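Local coordinates for RNA-binding protein RMD9, mitochondrial (Saccharomyces cerevisiae S288C, PDB 7A9X) that binds a dodecameric motif in the 3'-UTR of mitochondrial mRNAs and takes part in the processing or stability of these messages, at residues L363-F368 with F404-T409; I399-F404 with I432-I437; S438-L443 with A477-S482. All coordinates share one frame; numbering follows the deposited sequence.

Contact 1 (L363-F368 with F404-T409); sequences LNNTFF and FNVMLT. With nucleotides of chain B.
Val406 and Met407 pack against Phe368 in a buried helix-to-helix contact between helix 357-374 and helix 401-410, whose segment axes approach to 9.1 Å with their N-to-C directions 27° from parallel. With CG1 anti to the backbone N (chi1 176°), Val406 points this methyl at the facing backbone, 3.6 Å from Asn365 CA, and it also meets Phe368 CB. The Phe368 ring is sandwiched: Phe367 lies over one face, and Met407 CB sits over the centre of the other, a CH-pi contact at 4.2 Å from the ring centroid. Met407 bends at chi3: CE touches Phe368 CZ at 3.6 Å, and SD, 5.3 Å from the ring centroid and oblique to it, makes a Met-aromatic contact. The segments fall in the successive pentatricopeptide repeats assigned as PPR6 and PPR7, and their shared surface adjoins the RNA. Val406 CG2 lies 3.3 Å from O4' of U10 of chain B, while Asn405 ND2 donates to that nucleotide's O2 at 3.1 Å. Asn405 OD1 is held in turn by Tyr427.

Contact 2 (I399-F404 with I432-I437); sequences IDEPFF and IPRTII. With nucleotides of chain B.
Glu401 and Ile432 mark the closest backbone approach, their CA atoms 6.0 Å apart, where the turn leading into helix 401-410 meets the extended residues before helix 436-445. Ile432 straddles that turn: CD1 packs on Ile399 CB at 3.7 Å, and CG2 lies against the backbone N and CB of Glu401. Glu401, its CG anti to the backbone N (chi1 -156°), extends its carboxylate to Thr435. There Thr435 N donates to OE2 at 2.8 Å, nearly straight (169°) and from above the carboxylate plane; the bond from Thr435 OG1 to OE1 is modelled too short for its length to be trusted. OE2 also lies at the edge of the Arg434 guanidinium, in a salt bridge whose bond from NE, at 3.5 Å, is weak. Thr435 N-caps its helix, OG1 accepting from Ile437 N; Asp400 caps helix 401-410 through a weak bond from Phe403 N to OD2, while its OD1 pairs with Lys397. Ile437 wedges between the bases of U10 and U11 of chain B, consistent with the hydrophobic wedge of PPR-RNA complexes, with CG2 3.7 Å from O2 of U10 and CD1 3.3 Å from O2 of U11. An alanine here would probably open a gap between these two bases and leave them freer to shift. Helix 417-429 adds Tyr427 beside Glu401 and in cation-pi contact with Arg434; Ser438 OG, on helix 436-445, bonds to Glu401 OE2 and Arg434 NH1, and helix 379-396 packs on Ile399.

Contact 3 (S438-L443 with A477-S482); sequences SYRILL and ANADLS. With nucleotides of chain B.
Ala477, the N-cap residue of helix 478-486, sets its CB 3.9 Å from Arg440 NH2, where helix 436-445 comes alongside with the two N-to-C directions 25° from parallel. Its backbone N also donates to Asp480 OD2 on the anti side of the carboxylate, which probably steadies that group for the arginine. Ala479 CB lies over one face of the Arg440 guanidinium, offset toward its rim and 3.5 Å from NH1; the same methyl reaches O4' of C12 of chain B at 3.4 Å. Asp480 carries the polar contact. Arg440, extended from CG to NE, brings NE to Asp480 OD1 at 2.6 Å, close to the guanidinium plane but above that of the carboxylate. A second, weak bond joins Arg440 NH2 to Asp480 OD2, with the two planes turned 62° from each other. Ser482, two residues further on, has OG 2.6 Å from OP1 of U13 of chain B, and Tyr564 is also bonded to this hydroxyl. The salt bridge is placed to orient the guanidinium for base contact: NH1 donates to O2 of U11 of chain B at 2.8 Å, and Asp134 forms a further salt bridge to the same nitrogen. Beside the buried guanidinium, Asp480 would probably favour its ionised form, consistent with a second-shell residue that positions the RNA-contacting NH1.

In the fold
From the N terminus, contact 1 joins helix 357-374 to helix 401-410 and closes a loop that holds helix 379-396. Before it closes, 399-404 has opened contact 2, so the two cross: they share Phe404 and helix 401-410, and Phe368 meets Phe403 between them. Contact 2 spans helix 417-429 and reaches the start of helix 436-445. That helix then opens contact 3, in series with both, whose loop holds helix 454-470 and ends on helix 478-486. Helices 357-374, 401-410, 436-445 and 478-486 are thereby tied side by side, from the repeat assigned as PPR6 past that assigned as PPR8, flanking the path of U10 to U13 of chain B.

Contact 1 (L363-F368 with F404-T409)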
loop_
_atom_site.group_PDB
_atom_site.type_symbol
_atom_site.label_atom_id
_atom_site.label_comp_id
_atom_site.label_asym_id
_atom_site.label_seq_id
_atom_site.Cartn_x
_atom_site.Cartn_y
_atom_site.Cartn_z
ATOM N N LEU A 363 0.734 4.161 -9.436
ATOM C CA LEU A 363 0.869 3.783 -10.840
ATOM C C LEU A 363 2.199 4.262 -11.408
ATOM O O LEU A 363 2.920 3.495 -12.059
ATOM C CB LEU A 363 -0.293 4.353 -11.659
ATOM C CG LEU A 363 -0.228 4.099 -13.169
ATOM C CD1 LEU A 363 -0.496 2.634 -13.479
ATOM C CD2 LEU A 363 -1.186 5.000 -13.940
ATOM N N ASN A 364 2.539 5.529 -11.170
ATOM C CA ASN A 364 3.789 6.073 -11.690
ATOM C C ASN A 364 5.001 5.389 -11.072
ATOM O O ASN A 364 6.053 5.295 -11.716
ATOM C CB ASN A 364 3.834 7.582 -11.455
ATOM C CG ASN A 364 2.782 8.324 -12.257
ATOM O OD1 ASN A 364 2.442 7.927 -13.372
ATOM N ND2 ASN A 364 2.260 9.407 -11.692
ATOM N N ASN A 365 4.873 4.900 -9.836
ATOM C CA ASN A 365 5.958 4.140 -9.223
ATOM C C ASN A 365 6.275 2.893 -10.037
ATOM O O ASN A 365 7.438 2.627 -10.363
ATOM C CB ASN A 365 5.589 3.765 -7.787
ATOM C CG ASN A 365 6.694 3.005 -7.081
ATOM O OD1 ASN A 365 7.879 3.261 -7.298
ATOM N ND2 ASN A 365 6.311 2.060 -6.231
ATOM N N THR A 366 5.244 2.117 -10.379
ATOM C CA THR A 366 5.445 0.924 -11.194
ATOM C C THR A 366 5.994 1.281 -12.570
ATOM O O THR A 366 6.897 0.607 -13.078
ATOM C CB THR A 366 4.127 0.158 -11.326
ATOM O OG1 THR A 366 3.627 -0.157 -10.021
ATOM C CG2 THR A 366 4.328 -1.133 -12.110
ATOM N N PHE A 367 5.474 2.351 -13.177
ATOM C CA PHE A 367 5.843 2.697 -14.546
ATOM C C PHE A 367 7.288 3.176 -14.634
ATOM O O PHE A 367 8.050 2.725 -15.496
ATOM C CB PHE A 367 4.887 3.761 -15.087
ATOM C CG PHE A 367 5.301 4.334 -16.408
ATOM C CD1 PHE A 367 5.294 3.549 -17.553
ATOM C CD2 PHE A 367 5.692 5.660 -16.510
ATOM C CE1 PHE A 367 5.674 4.072 -18.775
ATOM C CE2 PHE A 367 6.072 6.193 -17.728
ATOM C CZ PHE A 367 6.064 5.396 -18.864
ATOM N N PHE A 368 7.686 4.099 -13.756
ATOM C CA PHE A 368 9.037 4.639 -13.833
ATOM C C PHE A 368 10.084 3.653 -13.334
ATOM O O PHE A 368 11.250 3.749 -13.734
ATOM C CB PHE A 368 9.128 5.956 -13.063
ATOM C CG PHE A 368 8.509 7.118 -13.788
ATOM C CD1 PHE A 368 8.957 7.478 -15.051
ATOM C CD2 PHE A 368 7.482 7.848 -13.213
ATOM C CE1 PHE A 368 8.388 8.546 -15.725
ATOM C CE2 PHE A 368 6.910 8.918 -13.883
ATOM C CZ PHE A 368 7.364 9.267 -15.137
ATOM N N PHE A 404 6.954 13.602 -10.486
ATOM C CA PHE A 404 8.363 13.947 -10.617
ATOM C C PHE A 404 9.218 13.367 -9.495
ATOM O O PHE A 404 10.415 13.140 -9.704
ATOM C CB PHE A 404 8.532 15.467 -10.674
ATOM C CG PHE A 404 8.319 16.051 -12.047
ATOM C CD1 PHE A 404 9.145 15.686 -13.103
ATOM C CD2 PHE A 404 7.309 16.972 -12.279
ATOM C CE1 PHE A 404 8.961 16.223 -14.370
ATOM C CE2 PHE A 404 7.118 17.514 -13.543
ATOM C CZ PHE A 404 7.947 17.138 -14.590
ATOM N N ASN A 405 8.634 13.114 -8.320
ATOM C CA ASN A 405 9.395 12.501 -7.234
ATOM C C ASN A 405 9.833 11.086 -7.595
ATOM O O ASN A 405 10.999 10.721 -7.393
ATOM C CB ASN A 405 8.570 12.494 -5.944
ATOM C CG ASN A 405 8.314 13.893 -5.403
ATOM O OD1 ASN A 405 9.017 14.845 -5.746
ATOM N ND2 ASN A 405 7.304 14.021 -4.549
ATOM N N VAL A 406 8.914 10.276 -8.131
ATOM C CA VAL A 406 9.266 8.925 -8.562
ATOM C C VAL A 406 10.300 8.976 -9.680
ATOM O O VAL A 406 11.292 8.237 -9.664
ATOM C CB VAL A 406 8.007 8.155 -9.002
ATOM C CG1 VAL A 406 8.389 6.793 -9.550
ATOM C CG2 VAL A 406 7.038 8.013 -7.846
ATOM N N MET A 407 10.080 9.849 -10.666
ATOM C CA MET A 407 11.022 9.983 -11.773
ATOM C C MET A 407 12.420 10.321 -11.271
ATOM O O MET A 407 13.402 9.690 -11.677
ATOM C CB MET A 407 10.524 11.055 -12.745
ATOM C CG MET A 407 11.312 11.152 -14.040
ATOM S SD MET A 407 10.860 12.599 -15.015
ATOM C CE MET A 407 9.090 12.390 -15.163
ATOM N N LEU A 408 12.527 11.308 -10.377
ATOM C CA LEU A 408 13.832 11.720 -9.869
ATOM C C LEU A 408 14.482 10.619 -9.040
ATOM O O LEU A 408 15.694 10.394 -9.143
ATOM C CB LEU A 408 13.689 12.998 -9.043
ATOM C CG LEU A 408 14.974 13.547 -8.422
ATOM C CD1 LEU A 408 16.007 13.842 -9.498
ATOM C CD2 LEU A 408 14.680 14.791 -7.606
ATOM N N THR A 409 13.699 9.930 -8.207
ATOM C CA THR A 409 14.248 8.857 -7.383
ATOM C C THR A 409 14.879 7.772 -8.246
ATOM O O THR A 409 16.050 7.415 -8.067
ATOM C CB THR A 409 13.150 8.254 -6.503
ATOM O OG1 THR A 409 12.542 9.280 -5.707
ATOM C CG2 THR A 409 13.730 7.181 -5.595
ATOM P P U B 10 6.138 3.845 -2.050
ATOM O OP1 U B 10 7.142 2.762 -2.216
ATOM O OP2 U B 10 5.762 4.286 -0.682
ATOM O "O5'" U B 10 6.656 5.117 -2.862
ATOM C "C5'" U B 10 7.306 4.977 -4.118
ATOM C "C4'" U B 10 7.844 6.301 -4.597
ATOM O "O4'" U B 10 6.754 7.252 -4.675
ATOM C "C3'" U B 10 8.869 6.962 -3.684
ATOM O "O3'" U B 10 10.188 6.509 -3.944
ATOM C "C2'" U B 10 8.684 8.452 -3.960
ATOM O "O2'" U B 10 9.432 8.855 -5.097
ATOM C "C1'" U B 10 7.192 8.536 -4.295
ATOM N N1 U B 10 6.367 8.995 -3.153
ATOM C C2 U B 10 6.020 10.333 -3.112
ATOM O O2 U B 10 6.370 11.133 -3.962
ATOM N N3 U B 10 5.247 10.697 -2.038
ATOM C C4 U B 10 4.795 9.876 -1.026
ATOM O O4 U B 10 4.106 10.354 -0.125
ATOM C C5 U B 10 5.194 8.506 -1.141
ATOM C C6 U B 10 5.946 8.123 -2.176
ATOM P P U B 11 11.008 5.695 -2.828
ATOM O OP1 U B 11 12.191 5.075 -3.482
ATOM O OP2 U B 11 10.049 4.832 -2.093
ATOM O "O5'" U B 11 11.523 6.825 -1.828
ATOM C "C5'" U B 11 12.491 7.779 -2.235
ATOM C "C4'" U B 11 12.696 8.839 -1.185
ATOM O "O4'" U B 11 11.502 9.659 -1.073
ATOM C "C3'" U B 11 12.929 8.341 0.232
ATOM O "O3'" U B 11 14.260 7.919 0.463
ATOM C "C2'" U B 11 12.508 9.537 1.074
ATOM O "O2'" U B 11 13.519 10.533 1.078
ATOM C "C1'" U B 11 11.321 10.064 0.269
ATOM N N1 U B 11 10.036 9.513 0.753
ATOM C C2 U B 11 9.507 10.025 1.924
ATOM O O2 U B 11 10.046 10.905 2.574
ATOM N N3 U B 11 8.312 9.467 2.306
ATOM C C4 U B 11 7.614 8.472 1.651
ATOM O O4 U B 11 6.550 8.067 2.120
ATOM C C5 U B 11 8.229 7.997 0.451
ATOM C C6 U B 11 9.390 8.522 0.054
#

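Contact 2 (I399-F404 with I432-I437)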
loop_
_atom_site.group_PDB
_atom_site.type_symbol
_atom_site.label_atom_id
_atom_site.label_comp_id
_atom_site.label_asym_id
_atom_site.label_seq_id
_atom_site.Cartn_x
_atom_site.Cartn_y
_atom_site.Cartn_z
ATOM N N ILE A 399 0.322 18.384 -13.371
ATOM C CA ILE A 399 1.291 17.433 -12.843
ATOM C C ILE A 399 1.290 17.493 -11.323
ATOM O O ILE A 399 1.308 18.576 -10.724
ATOM C CB ILE A 399 2.688 17.705 -13.418
ATOM C CG1 ILE A 399 2.669 17.566 -14.942
ATOM C CG2 ILE A 399 3.702 16.743 -12.822
ATOM C CD1 ILE A 399 4.025 17.735 -15.587
ATOM N N ASP A 400 1.242 16.326 -10.695
ATOM C CA ASP A 400 1.375 16.202 -9.254
ATOM C C ASP A 400 2.838 15.984 -8.885
ATOM O O ASP A 400 3.658 15.572 -9.709
ATOM C CB ASP A 400 0.524 15.044 -8.741
ATOM C CG ASP A 400 0.618 13.821 -9.633
ATOM O OD1 ASP A 400 0.145 13.887 -10.786
ATOM O OD2 ASP A 400 1.190 12.804 -9.193
ATOM N N GLU A 401 3.159 16.261 -7.628
ATOM C CA GLU A 401 4.543 16.150 -7.187
ATOM C C GLU A 401 5.072 14.717 -7.209
ATOM O O GLU A 401 6.228 14.511 -7.603
ATOM C CB GLU A 401 4.717 16.741 -5.788
ATOM C CG GLU A 401 6.142 17.181 -5.516
ATOM C CD GLU A 401 6.475 17.223 -4.044
ATOM O OE1 GLU A 401 6.058 16.299 -3.311
ATOM O OE2 GLU A 401 7.155 18.183 -3.625
ATOM N N PRO A 402 4.301 13.705 -6.784
ATOM C CA PRO A 402 4.836 12.333 -6.841
ATOM C C PRO A 402 5.252 11.897 -8.236
ATOM O O PRO A 402 6.163 11.071 -8.364
ATOM C CB PRO A 402 3.677 11.485 -6.303
ATOM C CG PRO A 402 2.961 12.397 -5.384
ATOM C CD PRO A 402 3.013 13.737 -6.061
ATOM N N PHE A 403 4.619 12.434 -9.283
ATOM C CA PHE A 403 5.024 12.115 -10.649
ATOM C C PHE A 403 6.506 12.404 -10.863
ATOM O O PHE A 403 7.251 11.551 -11.360
ATOM C CB PHE A 403 4.169 12.900 -11.645
ATOM C CG PHE A 403 4.595 12.735 -13.080
ATOM C CD1 PHE A 403 4.233 11.606 -13.800
ATOM C CD2 PHE A 403 5.349 13.714 -13.713
ATOM C CE1 PHE A 403 4.619 11.451 -15.119
ATOM C CE2 PHE A 403 5.737 13.566 -15.033
ATOM C CZ PHE A 403 5.373 12.435 -15.738
ATOM N N PHE A 404 6.954 13.602 -10.486
ATOM C CA PHE A 404 8.363 13.947 -10.617
ATOM C C PHE A 404 9.218 13.367 -9.495
ATOM O O PHE A 404 10.415 13.140 -9.704
ATOM C CB PHE A 404 8.532 15.467 -10.674
ATOM C CG PHE A 404 8.319 16.051 -12.047
ATOM C CD1 PHE A 404 9.145 15.686 -13.103
ATOM C CD2 PHE A 404 7.309 16.972 -12.279
ATOM C CE1 PHE A 404 8.961 16.223 -14.370
ATOM C CE2 PHE A 404 7.118 17.514 -13.543
ATOM C CZ PHE A 404 7.947 17.138 -14.590
ATOM N N ILE A 432 4.059 23.129 -9.284
ATOM C CA ILE A 432 3.693 21.939 -8.522
ATOM C C ILE A 432 3.498 22.295 -7.053
ATOM O O ILE A 432 4.377 22.927 -6.450
ATOM C CB ILE A 432 4.755 20.839 -8.666
ATOM C CG1 ILE A 432 5.125 20.638 -10.135
ATOM C CG2 ILE A 432 4.245 19.545 -8.073
ATOM C CD1 ILE A 432 3.988 20.143 -10.973
ATOM N N PRO A 433 2.370 21.922 -6.442
ATOM C CA PRO A 433 2.261 22.014 -4.980
ATOM C C PRO A 433 3.330 21.168 -4.307
ATOM O O PRO A 433 3.325 19.939 -4.434
ATOM C CB PRO A 433 0.849 21.488 -4.695
ATOM C CG PRO A 433 0.103 21.681 -5.982
ATOM C CD PRO A 433 1.116 21.475 -7.070
ATOM N N ARG A 434 4.250 21.813 -3.597
ATOM C CA ARG A 434 5.433 21.128 -3.097
ATOM C C ARG A 434 5.177 20.488 -1.739
ATOM O O ARG A 434 4.469 21.045 -0.895
ATOM C CB ARG A 434 6.605 22.107 -3.001
ATOM C CG ARG A 434 6.956 22.785 -4.318
ATOM C CD ARG A 434 7.419 21.772 -5.356
ATOM N NE ARG A 434 8.607 21.047 -4.915
ATOM C CZ ARG A 434 9.853 21.480 -5.085
ATOM N NH1 ARG A 434 10.875 20.756 -4.649
ATOM N NH2 ARG A 434 10.079 22.639 -5.690
ATOM N N THR A 435 5.747 19.304 -1.542
ATOM C CA THR A 435 5.817 18.640 -0.247
ATOM C C THR A 435 7.281 18.469 0.140
ATOM O O THR A 435 8.192 18.780 -0.632
ATOM C CB THR A 435 5.117 17.277 -0.268
ATOM O OG1 THR A 435 5.945 16.324 -0.947
ATOM C CG2 THR A 435 3.775 17.369 -0.968
ATOM N N ILE A 436 7.505 17.959 1.354
ATOM C CA ILE A 436 8.867 17.707 1.807
ATOM C C ILE A 436 9.516 16.525 1.105
ATOM O O ILE A 436 10.735 16.352 1.213
ATOM C CB ILE A 436 8.904 17.477 3.330
ATOM C CG1 ILE A 436 8.163 16.191 3.699
ATOM C CG2 ILE A 436 8.301 18.667 4.062
ATOM C CD1 ILE A 436 8.214 15.869 5.181
ATOM N N ILE A 437 8.737 15.709 0.388
ATOM C CA ILE A 437 9.298 14.539 -0.284
ATOM C C ILE A 437 10.313 14.960 -1.340
ATOM O O ILE A 437 11.406 14.387 -1.431
ATOM C CB ILE A 437 8.178 13.681 -0.902
ATOM C CG1 ILE A 437 7.064 13.416 0.115
ATOM C CG2 ILE A 437 8.750 12.374 -1.441
ATOM C CD1 ILE A 437 7.499 12.629 1.320
ATOM P P U B 10 6.138 3.845 -2.050
ATOM O OP1 U B 10 7.142 2.762 -2.216
ATOM O OP2 U B 10 5.762 4.286 -0.682
ATOM O "O5'" U B 10 6.656 5.117 -2.862
ATOM C "C5'" U B 10 7.306 4.977 -4.118
ATOM C "C4'" U B 10 7.844 6.301 -4.597
ATOM O "O4'" U B 10 6.754 7.252 -4.675
ATOM C "C3'" U B 10 8.869 6.962 -3.684
ATOM O "O3'" U B 10 10.188 6.509 -3.944
ATOM C "C2'" U B 10 8.684 8.452 -3.960
ATOM O "O2'" U B 10 9.432 8.855 -5.097
ATOM C "C1'" U B 10 7.192 8.536 -4.295
ATOM N N1 U B 10 6.367 8.995 -3.153
ATOM C C2 U B 10 6.020 10.333 -3.112
ATOM O O2 U B 10 6.370 11.133 -3.962
ATOM N N3 U B 10 5.247 10.697 -2.038
ATOM C C4 U B 10 4.795 9.876 -1.026
ATOM O O4 U B 10 4.106 10.354 -0.125
ATOM C C5 U B 10 5.194 8.506 -1.141
ATOM C C6 U B 10 5.946 8.123 -2.176
ATOM P P U B 11 11.008 5.695 -2.828
ATOM O OP1 U B 11 12.191 5.075 -3.482
ATOM O OP2 U B 11 10.049 4.832 -2.093
ATOM O "O5'" U B 11 11.523 6.825 -1.828
ATOM C "C5'" U B 11 12.491 7.779 -2.235
ATOM C "C4'" U B 11 12.696 8.839 -1.185
ATOM O "O4'" U B 11 11.502 9.659 -1.073
ATOM C "C3'" U B 11 12.929 8.341 0.232
ATOM O "O3'" U B 11 14.260 7.919 0.463
ATOM C "C2'" U B 11 12.508 9.537 1.074
ATOM O "O2'" U B 11 13.519 10.533 1.078
ATOM C "C1'" U B 11 11.321 10.064 0.269
ATOM N N1 U B 11 10.036 9.513 0.753
ATOM C C2 U B 11 9.507 10.025 1.924
ATOM O O2 U B 11 10.046 10.905 2.574
ATOM N N3 U B 11 8.312 9.467 2.306
ATOM C C4 U B 11 7.614 8.472 1.651
ATOM O O4 U B 11 6.550 8.067 2.120
ATOM C C5 U B 11 8.229 7.997 0.451
ATOM C C6 U B 11 9.390 8.522 0.054
#

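Contact 3 (S438-L443 with A477-S482)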
loop_
_atom_site.group_PDB
_atom_site.type_symbol
_atom_site.label_atom_id
_atom_site.label_comp_id
_atom_site.label_asym_id
_atom_site.label_seq_id
_atom_site.Cartn_x
_atom_site.Cartn_y
_atom_site.Cartn_z
ATOM N N SER A 438 9.968 15.960 -2.156
ATOM C CA SER A 438 10.866 16.407 -3.216
ATOM C C SER A 438 12.190 16.897 -2.646
ATOM O O SER A 438 13.266 16.517 -3.123
ATOM C CB SER A 438 10.194 17.508 -4.037
ATOM O OG SER A 438 9.832 18.602 -3.208
ATOM N N TYR A 439 12.130 17.745 -1.617
ATOM C CA TYR A 439 13.354 18.272 -1.024
ATOM C C TYR A 439 14.193 17.162 -0.406
ATOM O O TYR A 439 15.427 17.243 -0.418
ATOM C CB TYR A 439 13.012 19.344 0.012
ATOM C CG TYR A 439 12.239 20.516 -0.562
ATOM C CD1 TYR A 439 10.853 20.478 -0.660
ATOM C CD2 TYR A 439 12.897 21.656 -1.009
ATOM C CE1 TYR A 439 10.142 21.544 -1.188
ATOM C CE2 TYR A 439 12.192 22.728 -1.537
ATOM C CZ TYR A 439 10.815 22.665 -1.622
ATOM O OH TYR A 439 10.108 23.725 -2.144
ATOM N N ARG A 440 13.552 16.119 0.126
ATOM C CA ARG A 440 14.303 14.961 0.600
ATOM C C ARG A 440 15.004 14.251 -0.551
ATOM O O ARG A 440 16.183 13.896 -0.442
ATOM C CB ARG A 440 13.375 13.994 1.337
ATOM C CG ARG A 440 13.004 14.432 2.741
ATOM C CD ARG A 440 11.959 13.516 3.350
ATOM N NE ARG A 440 11.650 13.892 4.726
ATOM C CZ ARG A 440 10.665 13.361 5.444
ATOM N NH1 ARG A 440 9.883 12.429 4.914
ATOM N NH2 ARG A 440 10.462 13.767 6.690
ATOM N N ILE A 441 14.297 14.043 -1.664
ATOM C CA ILE A 441 14.877 13.321 -2.792
ATOM C C ILE A 441 15.964 14.150 -3.460
ATOM O O ILE A 441 16.996 13.618 -3.884
ATOM C CB ILE A 441 13.775 12.921 -3.789
ATOM C CG1 ILE A 441 12.744 12.021 -3.104
ATOM C CG2 ILE A 441 14.378 12.217 -4.993
ATOM C CD1 ILE A 441 11.477 11.842 -3.898
ATOM N N LEU A 442 15.753 15.467 -3.567
ATOM C CA LEU A 442 16.764 16.332 -4.167
ATOM C C LEU A 442 18.072 16.276 -3.388
ATOM O O LEU A 442 19.158 16.296 -3.979
ATOM C CB LEU A 442 16.242 17.767 -4.250
ATOM C CG LEU A 442 15.230 18.052 -5.362
ATOM C CD1 LEU A 442 14.533 19.381 -5.131
ATOM C CD2 LEU A 442 15.919 18.049 -6.716
ATOM N N LEU A 443 17.991 16.196 -2.058
ATOM C CA LEU A 443 19.200 15.993 -1.266
ATOM C C LEU A 443 19.772 14.600 -1.490
ATOM O O LEU A 443 20.985 14.444 -1.679
ATOM C CB LEU A 443 18.906 16.218 0.217
ATOM C CG LEU A 443 20.067 15.950 1.181
ATOM C CD1 LEU A 443 21.253 16.848 0.863
ATOM C CD2 LEU A 443 19.626 16.134 2.625
ATOM N N ALA A 477 12.917 14.101 11.116
ATOM C CA ALA A 477 12.588 12.687 11.084
ATOM C C ALA A 477 13.761 11.874 10.539
ATOM O O ALA A 477 14.772 12.413 10.082
ATOM C CB ALA A 477 11.328 12.453 10.255
ATOM N N ASN A 478 13.612 10.547 10.589
ATOM C CA ASN A 478 14.653 9.661 10.080
ATOM C C ASN A 478 14.858 9.841 8.581
ATOM O O ASN A 478 15.997 9.824 8.099
ATOM C CB ASN A 478 14.310 8.206 10.397
ATOM C CG ASN A 478 14.603 7.838 11.837
ATOM O OD1 ASN A 478 15.376 8.511 12.522
ATOM N ND2 ASN A 478 13.995 6.753 12.303
ATOM N N ALA A 479 13.770 10.017 7.826
ATOM C CA ALA A 479 13.895 10.160 6.379
ATOM C C ALA A 479 14.692 11.401 6.004
ATOM O O ALA A 479 15.355 11.422 4.960
ATOM C CB ALA A 479 12.513 10.194 5.726
ATOM N N ASP A 480 14.647 12.442 6.838
ATOM C CA ASP A 480 15.454 13.628 6.572
ATOM C C ASP A 480 16.938 13.334 6.752
ATOM O O ASP A 480 17.759 13.718 5.911
ATOM C CB ASP A 480 15.017 14.774 7.485
ATOM C CG ASP A 480 13.600 15.232 7.209
ATOM O OD1 ASP A 480 13.260 15.419 6.023
ATOM O OD2 ASP A 480 12.823 15.390 8.173
ATOM N N LEU A 481 17.299 12.641 7.835
ATOM C CA LEU A 481 18.701 12.314 8.067
ATOM C C LEU A 481 19.189 11.226 7.120
ATOM O O LEU A 481 20.364 11.225 6.735
ATOM C CB LEU A 481 18.906 11.888 9.522
ATOM C CG LEU A 481 18.568 12.930 10.591
ATOM C CD1 LEU A 481 18.780 12.356 11.983
ATOM C CD2 LEU A 481 19.393 14.194 10.398
ATOM N N SER A 482 18.311 10.293 6.740
ATOM C CA SER A 482 18.697 9.265 5.781
ATOM C C SER A 482 19.083 9.870 4.439
ATOM O O SER A 482 19.976 9.353 3.758
ATOM C CB SER A 482 17.558 8.260 5.603
ATOM O OG SER A 482 17.325 7.521 6.791
ATOM P P U B 11 11.008 5.695 -2.828
ATOM O OP1 U B 11 12.191 5.075 -3.482
ATOM O OP2 U B 11 10.049 4.832 -2.093
ATOM O "O5'" U B 11 11.523 6.825 -1.828
ATOM C "C5'" U B 11 12.491 7.779 -2.235
ATOM C "C4'" U B 11 12.696 8.839 -1.185
ATOM O "O4'" U B 11 11.502 9.659 -1.073
ATOM C "C3'" U B 11 12.929 8.341 0.232
ATOM O "O3'" U B 11 14.260 7.919 0.463
ATOM C "C2'" U B 11 12.508 9.537 1.074
ATOM O "O2'" U B 11 13.519 10.533 1.078
ATOM C "C1'" U B 11 11.321 10.064 0.269
ATOM N N1 U B 11 10.036 9.513 0.753
ATOM C C2 U B 11 9.507 10.025 1.924
ATOM O O2 U B 11 10.046 10.905 2.574
ATOM N N3 U B 11 8.312 9.467 2.306
ATOM C C4 U B 11 7.614 8.472 1.651
ATOM O O4 U B 11 6.550 8.067 2.120
ATOM C C5 U B 11 8.229 7.997 0.451
ATOM C C6 U B 11 9.390 8.522 0.054
ATOM P P C B 12 14.549 6.408 0.925
ATOM O OP1 C B 12 16.017 6.202 0.919
ATOM O OP2 C B 12 13.672 5.512 0.131
ATOM O "O5'" C B 12 14.063 6.368 2.443
ATOM C "C5'" C B 12 14.842 6.981 3.463
ATOM C "C4'" C B 12 14.559 6.401 4.829
ATOM O "O4'" C B 12 13.310 6.943 5.338
ATOM C "C3'" C B 12 14.434 4.878 4.899
ATOM O "O3'" C B 12 15.052 4.403 6.094
ATOM C "C2'" C B 12 12.925 4.655 4.979
ATOM O "O2'" C B 12 12.544 3.462 5.631
ATOM C "C1'" C B 12 12.463 5.889 5.749
ATOM N N1 C B 12 11.074 6.285 5.469
ATOM C C2 C B 12 10.234 6.594 6.544
ATOM O O2 C B 12 10.685 6.528 7.698
ATOM N N3 C B 12 8.954 6.958 6.304
ATOM C C4 C B 12 8.501 7.021 5.053
ATOM N N4 C B 12 7.229 7.387 4.872
ATOM C C5 C B 12 9.332 6.710 3.936
ATOM C C6 C B 12 10.599 6.350 4.187
ATOM P P U B 13 16.619 4.037 6.095
ATOM O OP1 U B 13 17.304 4.940 7.054
ATOM O OP2 U B 13 17.079 3.982 4.684
ATOM O "O5'" U B 13 16.672 2.557 6.676
ATOM C "C5'" U B 13 15.889 1.515 6.111
ATOM C "C4'" U B 13 16.418 0.163 6.513
ATOM O "O4'" U B 13 17.711 -0.053 5.890
ATOM C "C3'" U B 13 16.677 -0.018 8.002
ATOM O "O3'" U B 13 15.510 -0.401 8.711
ATOM C "C2'" U B 13 17.776 -1.072 8.036
ATOM O "O2'" U B 13 17.227 -2.373 7.884
ATOM C "C1'" U B 13 18.572 -0.733 6.775
ATOM N N1 U B 13 19.741 0.137 7.045
ATOM C C2 U B 13 20.817 -0.372 7.751
ATOM O O2 U B 13 20.861 -1.509 8.192
ATOM N N3 U B 13 21.852 0.512 7.937
ATOM C C4 U B 13 21.932 1.818 7.494
ATOM O O4 U B 13 22.936 2.488 7.743
ATOM C C5 U B 13 20.787 2.266 6.764
ATOM C C6 U B 13 19.763 1.429 6.569
#